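Local coordinates for pfam DUF1093 family protein (Bacillus subtilis, PDB 3NPP) that is of unknown function but belongs to the DUF1093 family, carries a signal sequence in its full-length form, and pairs two-fold symmetrically in the crystal through its N-terminal segments, at the interface of chains A and B. Numbering follows the deposited sequence. Chains: chain A/B, Pfam DUF1093 family protein.

Contact 1: the interface of chains A and B. Residues chain A 10, 12, 62, 64-65, 67; chain B 3-4.
B:Asn4 pairs with chain A through both of its backbone polar groups, its N giving a hydrogen bond to A:Lys65 O at 3.2 Å and its O taking one from A:Val67 N at 3.0 Å. The first lies nearly along the C=O axis of A:Lys65, with an angle of 170° at the oxygen; in the second the donor stands well above the carbonyl plane of B:Asn4. The two bonds clasp the N-terminal segment of chain B against the start of strand 66-73 of chain A and probably help to fix the direction in which B:Phe3 sends its ring. That ring is the plug of the contact, reaching into a recess of mixed polar and apolar character between strands 9-15 and 57-63 and the turn that follows. Its CG lies anti to the carbonyl carbon (chi1 -62°), which carries the ring away from the paired backbone and among chain A side chains. A:Ala62 CB approaches B:Phe3 CD2 obliquely at 3.5 Å, beyond the rim and on the same side of the ring plane as A:Val12 CG2. A:Gly64 O comes to 3.3 Å from B:Phe3 CE2, a carbonyl beside the ring's rim. On one face sits A:Val12, whose CG2 branch lies 4.1 Å above the plane and toward the rim rather than over the centre. A:Val67 CG2 packs against B:Phe3 CB, at the root of the side chain. The side chain of A:Lys65 is modelled only as far as CG, and its part here is played by the backbone. The pair may be a biological dimer, although the structure alone does not show this. At the far end of the ring, the extended chain of A:Gln10 crosses B:Phe3 at about a right angle; its amide is turned 82° from the ring plane, and A:Gln10 NE2 meets the edge in plane, 3.7 Å from B:Phe3 CZ.

Contact 2: the interface of chains A and B. Residues chain A 3-4, 7; chain B 65-67.
A:Ile7 lays its CD1 methyl on a face of the B:Tyr66 ring, 3.6 Å from the ring centroid, in a CH-pi contact between two copies of this DUF1093-family chain, the C-terminal part of a longer protein. A parallel beta bridge joins A:Asn4 to B:Tyr66: A:Asn4 N bonds to B:Lys65 O at 2.9 Å, and B:Val67 N returns a bond to A:Asn4 O at 2.9 Å. From this bridge the tyrosine runs outward beside A:Asn4, both side chains pointing the same way. Its CB touches A:Ile7 CD1 and, more loosely, A:Asn4 O. B:Tyr66 CG, set anti to the carbonyl carbon (chi1 -68°), lies 3.3 Å from A:Ile7 CD1. The methyl hangs over the CG end of the face, and B:Tyr66 CD1 also passes A:Asn4 O. Farther out, B:Tyr66 CE1 comes to 3.8 Å from the amide oxygen A:Asn4 OD1. B:Tyr66 CE2 meets the other branch of the isoleucine, CG2. The amide of A:Asn4 is turned 85° from the ring plane. CZ lies near A:Ile7 CA, and the hydroxyl B:Tyr66 OH ends 4.0 Å from A:Ile7 CA. A serine in place of B:Tyr66 would probably leave A:Ile7 CD1 without its aromatic floor and the A:Asn4 amide without the ring beside it. On the other side of the paired backbones A:Phe3 CB rests on B:Val67 CG2. The side chains of A:Asn4 and B:Lys65 run alongside, A:Asn4 ND2 3.9 Å from B:Lys65 CD.

Contact 1: the interface of chains A and B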
loop_
_atom_site.group_PDB
_atom_site.type_symbol
_atom_site.label_atom_id
_atom_site.label_comp_id
_atom_site.label_asym_id
_atom_site.label_seq_id
_atom_site.Cartn_x
_atom_site.Cartn_y
_atom_site.Cartn_z
ATOM N N GLN A 10 9.097 -2.897 2.150
ATOM C CA GLN A 10 10.497 -2.463 2.086
ATOM C C GLN A 10 10.756 -1.415 3.132
ATOM O O GLN A 10 9.842 -0.799 3.608
ATOM C CB GLN A 10 10.824 -1.979 0.681
ATOM C CG GLN A 10 11.007 -3.151 -0.286
ATOM C CD GLN A 10 11.428 -2.739 -1.656
ATOM O OE1 GLN A 10 12.597 -2.523 -1.904
ATOM N NE2 GLN A 10 10.483 -2.666 -2.571
ATOM N N VAL A 12 13.484 1.674 3.804
ATOM C CA VAL A 12 14.509 2.442 3.130
ATOM C C VAL A 12 15.240 3.280 4.182
ATOM O O VAL A 12 14.629 4.053 4.898
ATOM C CB VAL A 12 13.895 3.322 2.027
ATOM C CG1 VAL A 12 15.002 4.132 1.306
ATOM C CG2 VAL A 12 13.120 2.434 1.016
ATOM N N ALA A 62 7.774 1.119 3.730
ATOM C CA ALA A 62 6.930 1.184 2.573
ATOM C C ALA A 62 6.258 -0.145 2.368
ATOM O O ALA A 62 6.768 -1.186 2.791
ATOM C CB ALA A 62 7.740 1.570 1.334
ATOM N N GLY A 64 4.715 -1.943 -1.052
ATOM C CA GLY A 64 4.876 -1.681 -2.485
ATOM C C GLY A 64 5.763 -0.446 -2.651
ATOM O O GLY A 64 6.826 -0.356 -2.016
ATOM N N LYS A 65 5.280 0.535 -3.411
ATOM C CA LYS A 65 5.985 1.809 -3.581
ATOM C C LYS A 65 5.471 2.936 -2.667
ATOM O O LYS A 65 5.963 4.068 -2.772
ATOM C CB LYS A 65 5.968 2.251 -5.060
ATOM C CG LYS A 65 4.677 2.847 -5.523
ATOM N N VAL A 67 5.087 4.804 0.833
ATOM C CA VAL A 67 5.633 5.086 2.133
ATOM C C VAL A 67 4.544 5.219 3.196
ATOM O O VAL A 67 3.596 5.966 3.011
ATOM C CB VAL A 67 6.389 6.435 2.146
ATOM C CG1 VAL A 67 6.889 6.704 3.549
ATOM C CG2 VAL A 67 7.558 6.442 1.172
ATOM N N PHE B 3 9.962 5.768 -4.094
ATOM C CA PHE B 3 8.906 5.600 -3.108
ATOM C C PHE B 3 8.346 6.973 -2.774
ATOM O O PHE B 3 9.082 7.962 -2.754
ATOM C CB PHE B 3 9.450 4.941 -1.836
ATOM C CG PHE B 3 9.992 3.555 -2.056
ATOM C CD1 PHE B 3 11.246 3.374 -2.597
ATOM C CD2 PHE B 3 9.235 2.432 -1.761
ATOM C CE1 PHE B 3 11.741 2.106 -2.831
ATOM C CE2 PHE B 3 9.732 1.150 -2.020
ATOM C CZ PHE B 3 10.990 0.996 -2.542
ATOM N N ASN B 4 7.047 7.033 -2.506
ATOM C CA ASN B 4 6.395 8.274 -2.072
ATOM C C ASN B 4 5.102 7.966 -1.329
ATOM O O ASN B 4 4.659 6.825 -1.359
ATOM C CB ASN B 4 6.190 9.210 -3.276
ATOM C CG ASN B 4 5.276 8.641 -4.298
ATOM O OD1 ASN B 4 4.131 8.362 -4.020
ATOM N ND2 ASN B 4 5.764 8.510 -5.511
#

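Contact 2: the interface of chains A and B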
loop_
_atom_site.group_PDB
_atom_site.type_symbol
_atom_site.label_atom_id
_atom_site.label_comp_id
_atom_site.label_asym_id
_atom_site.label_seq_id
_atom_site.Cartn_x
_atom_site.Cartn_y
_atom_site.Cartn_z
ATOM N N PHE A 3 -5.721 -5.986 -9.194
ATOM C CA PHE A 3 -5.261 -5.828 -7.814
ATOM C C PHE A 3 -4.988 -7.173 -7.187
ATOM O O PHE A 3 -5.712 -8.106 -7.445
ATOM C CB PHE A 3 -6.290 -5.047 -6.996
ATOM C CG PHE A 3 -6.661 -3.714 -7.619
ATOM C CD1 PHE A 3 -7.585 -3.655 -8.606
ATOM C CD2 PHE A 3 -6.031 -2.544 -7.246
ATOM C CE1 PHE A 3 -7.905 -2.445 -9.216
ATOM C CE2 PHE A 3 -6.386 -1.323 -7.865
ATOM C CZ PHE A 3 -7.292 -1.295 -8.828
ATOM N N ASN A 4 -3.922 -7.240 -6.356
ATOM C CA ASN A 4 -3.447 -8.485 -5.745
ATOM C C ASN A 4 -3.190 -8.337 -4.215
ATOM O O ASN A 4 -3.022 -7.216 -3.709
ATOM C CB ASN A 4 -2.212 -9.005 -6.501
ATOM C CG ASN A 4 -0.963 -8.224 -6.193
ATOM O OD1 ASN A 4 -0.348 -8.407 -5.141
ATOM N ND2 ASN A 4 -0.546 -7.374 -7.131
ATOM N N ILE A 7 1.651 -8.650 -0.617
ATOM C CA ILE A 7 2.157 -7.370 -0.062
ATOM C C ILE A 7 3.669 -7.444 0.232
ATOM O O ILE A 7 4.105 -8.219 1.061
ATOM C CB ILE A 7 1.410 -6.914 1.249
ATOM C CG1 ILE A 7 -0.125 -7.001 1.116
ATOM C CG2 ILE A 7 1.821 -5.452 1.613
ATOM C CD1 ILE A 7 -0.707 -6.220 -0.063
ATOM N N LYS B 65 -1.660 -1.077 -6.568
ATOM C CA LYS B 65 -1.999 -2.432 -7.055
ATOM C C LYS B 65 -2.449 -3.432 -5.953
ATOM O O LYS B 65 -2.669 -4.593 -6.265
ATOM C CB LYS B 65 -0.817 -3.024 -7.863
ATOM C CG LYS B 65 0.534 -3.164 -7.080
ATOM C CD LYS B 65 1.521 -4.084 -7.795
ATOM C CE LYS B 65 2.908 -3.904 -7.272
ATOM N NZ LYS B 65 3.890 -4.628 -8.119
ATOM N N TYR B 66 -2.588 -3.009 -4.687
ATOM C CA TYR B 66 -2.861 -3.961 -3.598
ATOM C C TYR B 66 -4.299 -3.922 -3.114
ATOM O O TYR B 66 -4.883 -2.862 -2.969
ATOM C CB TYR B 66 -1.954 -3.737 -2.401
ATOM C CG TYR B 66 -0.453 -4.042 -2.581
ATOM C CD1 TYR B 66 0.005 -5.103 -3.379
ATOM C CD2 TYR B 66 0.489 -3.320 -1.865
ATOM C CE1 TYR B 66 1.353 -5.376 -3.510
ATOM C CE2 TYR B 66 1.833 -3.596 -1.972
ATOM C CZ TYR B 66 2.267 -4.642 -2.798
ATOM O OH TYR B 66 3.599 -4.948 -2.930
ATOM N N VAL B 67 -4.843 -5.101 -2.835
ATOM C CA VAL B 67 -6.011 -5.233 -2.030
ATOM C C VAL B 67 -5.561 -5.043 -0.586
ATOM O O VAL B 67 -4.723 -5.762 -0.117
ATOM C CB VAL B 67 -6.674 -6.595 -2.200
ATOM C CG1 VAL B 67 -7.832 -6.736 -1.231
ATOM C CG2 VAL B 67 -7.134 -6.767 -3.611
#

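Contact 1 and contact 2 have centres of their C-alpha atoms about 14 Å apart and are overlapping samples of the two symmetry-related halves of one interface. In each, residues 3 and 4 of one chain meet residues 65 and 67 of the other, with the chains exchanged. Contact 1 takes in the recess on strands 9-15 and 57-63 that receives the phenylalanine, whereas contact 2 extends along the donated segment to residue 7. Each chain thus gives its N-terminal segment and accepts its partner's, a reciprocal arm exchange that would plausibly stabilise a dimer if the pair persists in solution.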